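Local coordinates for galactan 1,3-beta-galactosidase (Phanerochaete chrysosporium, PDB 7BYS), which probably hydrolyses beta-1,3-galactan as an exo-acting glycoside hydrolase of family 43 that also carries a calcium-binding carbohydrate-binding module, at residues F128-G132 with A133-D137; D258-P262 with S263-S267. One frame throughout, in Å; residues are numbered along the deposited sequence.

Contact 1: F128-G132 with A133-D137; sequences FKPLG and ADSRD
Lys129 and Asp134 reach across a loop that joins two blades of the five-bladed GH43 beta-propeller, leading from strand 123-128 to strand 138-142. The two side chains run alongside each other and point the same way. Near its root the lysine leans on backbone: CB sits 3.2 Å from Ala133 O, and CG and CD continue past the same oxygen. CE then comes up to the aspartate, and a bend at the last torsion (chi4 -69°) swings NZ into a salt bridge with Asp134 OD1 at 2.8 Å. The ammonium meets that oxygen on its anti side, 33° out of the carboxylate plane; it also bonds to the carbonyls of Ala107 and Ala108, which fix its position.

Two overlapping beta-turns reverse the chain between these two residues. Gly132 N bonds to Lys129 O in the first, a type II turn, and Ala133 N to Pro130 O (3.0 Å) in the second, whose positive phi angles at Leu131 and Gly132 fit type I'. On the buried side, Pro130 CG packs against Ser135 CB at 3.6 Å; Ser135 also touches Val110 of one blade, and both residues touch Tyr154 of the next. The other carboxylate oxygen extends the network: Arg136 NH1 stands 3.0 Å from Asp134 OD2, approaching from above the carboxylate plane while that oxygen lies near the plane of the guanidinium.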
loop_
_atom_site.group_PDB
_atom_site.type_symbol
_atom_site.label_atom_id
_atom_site.label_comp_id
_atom_site.label_asym_id
_atom_site.label_seq_id
_atom_site.Cartn_x
_atom_site.Cartn_y
_atom_site.Cartn_z
ATOM N N PHE A 128 -1.232 -24.166 -10.444
ATOM C CA PHE A 128 -1.782 -25.329 -9.760
ATOM C C PHE A 128 -2.421 -24.919 -8.436
ATOM O O PHE A 128 -2.227 -23.803 -7.945
ATOM C CB PHE A 128 -0.708 -26.407 -9.549
ATOM C CG PHE A 128 0.472 -25.939 -8.728
ATOM C CD1 PHE A 128 1.554 -25.302 -9.324
ATOM C CD2 PHE A 128 0.493 -26.131 -7.365
ATOM C CE1 PHE A 128 2.631 -24.878 -8.563
ATOM C CE2 PHE A 128 1.567 -25.706 -6.600
ATOM C CZ PHE A 128 2.632 -25.080 -7.206
ATOM N N LYS A 129 -3.225 -25.841 -7.875
ATOM C CA LYS A 129 -3.785 -25.677 -6.536
ATOM C C LYS A 129 -2.856 -26.322 -5.520
ATOM O O LYS A 129 -2.596 -27.534 -5.618
ATOM C CB LYS A 129 -5.145 -26.341 -6.443
ATOM C CG LYS A 129 -6.273 -25.591 -7.137
ATOM C CD LYS A 129 -7.617 -26.214 -6.769
ATOM C CE LYS A 129 -8.787 -25.394 -7.274
ATOM N NZ LYS A 129 -8.906 -24.102 -6.558
ATOM N N PRO A 130 -2.357 -25.580 -4.529
ATOM C CA PRO A 130 -1.427 -26.162 -3.547
ATOM C C PRO A 130 -2.106 -27.214 -2.676
ATOM O O PRO A 130 -3.130 -26.953 -2.036
ATOM C CB PRO A 130 -0.980 -24.954 -2.717
ATOM C CG PRO A 130 -2.046 -23.943 -2.911
ATOM C CD PRO A 130 -2.584 -24.145 -4.300
ATOM N N LEU A 131 -1.511 -28.408 -2.651
ATOM C CA LEU A 131 -2.099 -29.594 -2.018
ATOM C C LEU A 131 -3.533 -29.841 -2.475
ATOM O O LEU A 131 -4.326 -30.463 -1.757
ATOM C CB LEU A 131 -1.984 -29.556 -0.491
ATOM C CG LEU A 131 -0.566 -29.260 0.013
ATOM C CD1 LEU A 131 -0.578 -29.044 1.497
ATOM C CD2 LEU A 131 0.408 -30.379 -0.359
ATOM N N GLY A 132 -3.881 -29.350 -3.662
ATOM C CA GLY A 132 -5.202 -29.526 -4.217
ATOM C C GLY A 132 -6.262 -28.580 -3.695
ATOM O O GLY A 132 -7.420 -28.701 -4.103
ATOM N N ALA A 133 -5.912 -27.651 -2.811
ATOM C CA ALA A 133 -6.870 -26.727 -2.215
ATOM C C ALA A 133 -6.737 -25.347 -2.845
ATOM O O ALA A 133 -5.771 -25.051 -3.547
ATOM C CB ALA A 133 -6.663 -26.643 -0.697
ATOM N N ASP A 134 -7.742 -24.509 -2.590
ATOM C CA ASP A 134 -7.758 -23.151 -3.112
ATOM C C ASP A 134 -6.563 -22.360 -2.605
ATOM O O ASP A 134 -6.123 -22.502 -1.459
ATOM C CB ASP A 134 -8.988 -22.402 -2.596
ATOM C CG ASP A 134 -10.276 -22.853 -3.239
ATOM O OD1 ASP A 134 -10.248 -23.721 -4.146
ATOM O OD2 ASP A 134 -11.334 -22.321 -2.823
ATOM N N SER A 135 -6.079 -21.475 -3.464
ATOM C CA SER A 135 -5.164 -20.417 -3.053
ATOM C C SER A 135 -5.556 -19.162 -3.812
ATOM O O SER A 135 -5.571 -19.162 -5.048
ATOM C CB SER A 135 -3.717 -20.809 -3.362
ATOM O OG SER A 135 -2.809 -19.788 -2.975
ATOM N N ARG A 136 -5.873 -18.094 -3.078
ATOM C CA ARG A 136 -6.179 -16.816 -3.707
ATOM C C ARG A 136 -5.103 -15.801 -3.328
ATOM O O ARG A 136 -3.967 -15.942 -3.784
ATOM C CB ARG A 136 -7.627 -16.389 -3.445
ATOM C CG ARG A 136 -8.600 -17.223 -4.263
ATOM C CD ARG A 136 -10.048 -16.808 -4.043
ATOM N NE ARG A 136 -10.965 -17.570 -4.888
ATOM C CZ ARG A 136 -11.440 -18.775 -4.589
ATOM N NH1 ARG A 136 -11.081 -19.397 -3.475
ATOM N NH2 ARG A 136 -12.269 -19.380 -5.434
ATOM N N ASP A 137 -5.391 -14.809 -2.482
ATOM C CA ASP A 137 -4.308 -13.931 -2.035
ATOM C C ASP A 137 -3.220 -14.780 -1.390
ATOM O O ASP A 137 -3.507 -15.704 -0.621
ATOM C CB ASP A 137 -4.805 -12.968 -0.959
ATOM C CG ASP A 137 -5.521 -11.755 -1.509
ATOM O OD1 ASP A 137 -5.847 -11.711 -2.705
ATOM O OD2 ASP A 137 -5.792 -10.853 -0.701
#

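Contact 2: D258-P262 with S263-S267; sequences DRWRP and SLLGS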
loop_
_atom_site.group_PDB
_atom_site.type_symbol
_atom_site.label_atom_id
_atom_site.label_comp_id
_atom_site.label_asym_id
_atom_site.label_seq_id
_atom_site.Cartn_x
_atom_site.Cartn_y
_atom_site.Cartn_z
ATOM N N ASP A 258 -1.423 -1.229 -0.603
ATOM C CA ASP A 258 -2.055 -0.671 -1.797
ATOM C C ASP A 258 -3.327 0.056 -1.393
ATOM O O ASP A 258 -4.078 -0.425 -0.541
ATOM C CB ASP A 258 -2.481 -1.793 -2.758
ATOM C CG ASP A 258 -1.304 -2.536 -3.360
ATOM O OD1 ASP A 258 -0.576 -1.929 -4.167
ATOM O OD2 ASP A 258 -1.120 -3.720 -3.021
ATOM N N ARG A 259 -3.587 1.206 -2.021
ATOM C CA ARG A 259 -4.902 1.846 -1.950
ATOM C C ARG A 259 -5.568 1.551 -3.287
ATOM O O ARG A 259 -5.291 2.215 -4.289
ATOM C CB ARG A 259 -4.804 3.348 -1.691
ATOM C CG ARG A 259 -6.176 4.039 -1.736
ATOM C CD ARG A 259 -6.091 5.482 -1.262
ATOM N NE ARG A 259 -5.661 5.516 0.129
ATOM C CZ ARG A 259 -4.989 6.504 0.705
ATOM N NH1 ARG A 259 -4.640 7.596 0.013
ATOM N NH2 ARG A 259 -4.638 6.390 1.976
ATOM N N TRP A 260 -6.416 0.526 -3.307
ATOM C CA TRP A 260 -7.033 0.088 -4.551
ATOM C C TRP A 260 -8.113 1.072 -4.963
ATOM O O TRP A 260 -8.960 1.464 -4.150
ATOM C CB TRP A 260 -7.660 -1.288 -4.355
ATOM C CG TRP A 260 -6.667 -2.359 -4.043
ATOM C CD1 TRP A 260 -6.588 -3.078 -2.892
ATOM C CD2 TRP A 260 -5.627 -2.845 -4.902
ATOM N NE1 TRP A 260 -5.549 -3.972 -2.967
ATOM C CE2 TRP A 260 -4.949 -3.860 -4.195
ATOM C CE3 TRP A 260 -5.207 -2.529 -6.201
ATOM C CZ2 TRP A 260 -3.870 -4.557 -4.734
ATOM C CZ3 TRP A 260 -4.136 -3.229 -6.740
ATOM C CH2 TRP A 260 -3.482 -4.232 -6.006
ATOM N N ARG A 261 -8.100 1.455 -6.233
ATOM C CA ARG A 261 -9.109 2.358 -6.780
ATOM C C ARG A 261 -9.801 1.618 -7.917
ATOM O O ARG A 261 -9.354 1.686 -9.071
ATOM C CB ARG A 261 -8.443 3.636 -7.269
ATOM C CG ARG A 261 -9.449 4.697 -7.582
ATOM C CD ARG A 261 -8.776 5.978 -7.888
ATOM N NE ARG A 261 -9.774 6.982 -8.222
ATOM C CZ ARG A 261 -9.473 8.248 -8.446
ATOM N NH1 ARG A 261 -8.209 8.634 -8.363
ATOM N NH2 ARG A 261 -10.430 9.116 -8.748
ATOM N N PRO A 262 -10.886 0.882 -7.636
ATOM C CA PRO A 262 -11.476 0.009 -8.674
ATOM C C PRO A 262 -11.876 0.708 -9.963
ATOM O O PRO A 262 -11.744 0.102 -11.033
ATOM C CB PRO A 262 -12.689 -0.619 -7.971
ATOM C CG PRO A 262 -12.376 -0.533 -6.527
ATOM C CD PRO A 262 -11.547 0.715 -6.331
ATOM N N SER A 263 -12.330 1.960 -9.906
ATOM C CA SER A 263 -12.754 2.656 -11.117
ATOM C C SER A 263 -11.595 3.253 -11.908
ATOM O O SER A 263 -11.810 3.740 -13.023
ATOM C CB SER A 263 -13.771 3.750 -10.787
ATOM O OG SER A 263 -13.436 4.416 -9.583
ATOM N N LEU A 264 -10.376 3.222 -11.372
ATOM C CA LEU A 264 -9.204 3.773 -12.030
ATOM C C LEU A 264 -7.999 3.019 -11.467
ATOM O O LEU A 264 -7.143 3.576 -10.760
ATOM C CB LEU A 264 -9.096 5.279 -11.787
ATOM C CG LEU A 264 -8.253 6.080 -12.778
ATOM C CD1 LEU A 264 -8.855 6.045 -14.177
ATOM C CD2 LEU A 264 -8.094 7.513 -12.295
ATOM N N LEU A 265 -7.935 1.723 -11.796
ATOM C CA LEU A 265 -7.004 0.815 -11.124
ATOM C C LEU A 265 -5.556 1.227 -11.316
ATOM O O LEU A 265 -4.732 1.024 -10.416
ATOM C CB LEU A 265 -7.188 -0.615 -11.627
ATOM C CG LEU A 265 -8.255 -1.418 -10.890
ATOM C CD1 LEU A 265 -8.559 -2.718 -11.639
ATOM C CD2 LEU A 265 -7.892 -1.680 -9.423
ATOM N N GLY A 266 -5.214 1.786 -12.477
ATOM C CA GLY A 266 -3.847 2.201 -12.701
ATOM C C GLY A 266 -3.408 3.343 -11.834
ATOM O O GLY A 266 -2.204 3.607 -11.748
ATOM N N SER A 267 -4.351 4.019 -11.188
ATOM C CA SER A 267 -4.052 5.087 -10.253
ATOM C C SER A 267 -4.185 4.642 -8.803
ATOM O O SER A 267 -4.168 5.485 -7.899
ATOM C CB SER A 267 -4.928 6.309 -10.548
ATOM O OG SER A 267 -4.616 6.827 -11.837
HETATM O O HOH W 1 -5.903 7.442 -7.001
HETATM O O HOH W 2 -12.485 6.577 -7.957
HETATM O O HOH W 3 -9.874 0.598 -13.447
#
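Arg261 and Leu264 close a type I beta-turn in the connection between strands 252-259 and 269-276, neighbours in one blade of the propeller. Leu264 N donates to Arg261 O at 2.9 Å, with Pro262 and Ser263 at the corner. Packing is close around this carbonyl: Leu265 CD2 lies 3.7 Å from Arg261 O, and the same methyl approaches the Trp260 ring obliquely, 4.3 Å from CE3. The indole borders the galactose site, its NE1 bonded to OE1 of the galactose-binding Gln242; its ring also meets Trp208 edge-to-face.

Beyond the turn, things loosen into water. With CG anti to the backbone N (chi1 -169°) and the chain extended as far as NE, Arg261 runs beside Leu264, whose CD2 lies over the centre of one guanidinium face, 4.1 Å above its plane. Around the rim, one water takes the NE hydrogen at 2.8 Å and is hydrogen-bonded to Ser263 OG; another accepts from NH1 and donates to Ser267 O. A third links Pro262 O to Leu265 N, on the backbone of the turn. The ionic partner of NH1 is Asp382, in the carbohydrate-binding module. A leucine here would probably leave that carboxylate without its cation and two waters short of a donor. The chemistry therefore divides: backbone and apolar groups shape the turn, while the guanidinium, greasy on one face and wet at its rim, forms an ionic link between catalytic domain and binding module.

Overall arrangement
Both contacts are partly buried loops of the same propeller, yet they hold different elements. Contact 1 passes from one blade to the next, about 24 Å from the centre of the chain, and ends at the galactose-binding Asp137; Pro130 and Ser135 are buried, Leu131 exposed beside a glycan. Contact 2 stays within one blade, about 11 Å from that centre, and faces the carbohydrate-binding module; Trp260 and Leu265 are buried, Pro262 and Ser263 exposed. The centres of contact 1 and contact 2 lie about 26 Å apart, without touching. Each uses beta-turn backbone bonds, but residues 128-137 join lysine, aspartate and arginine in one salt-bridge network, whereas 258-267 offers one arginine to waters and an aspartate of the other domain.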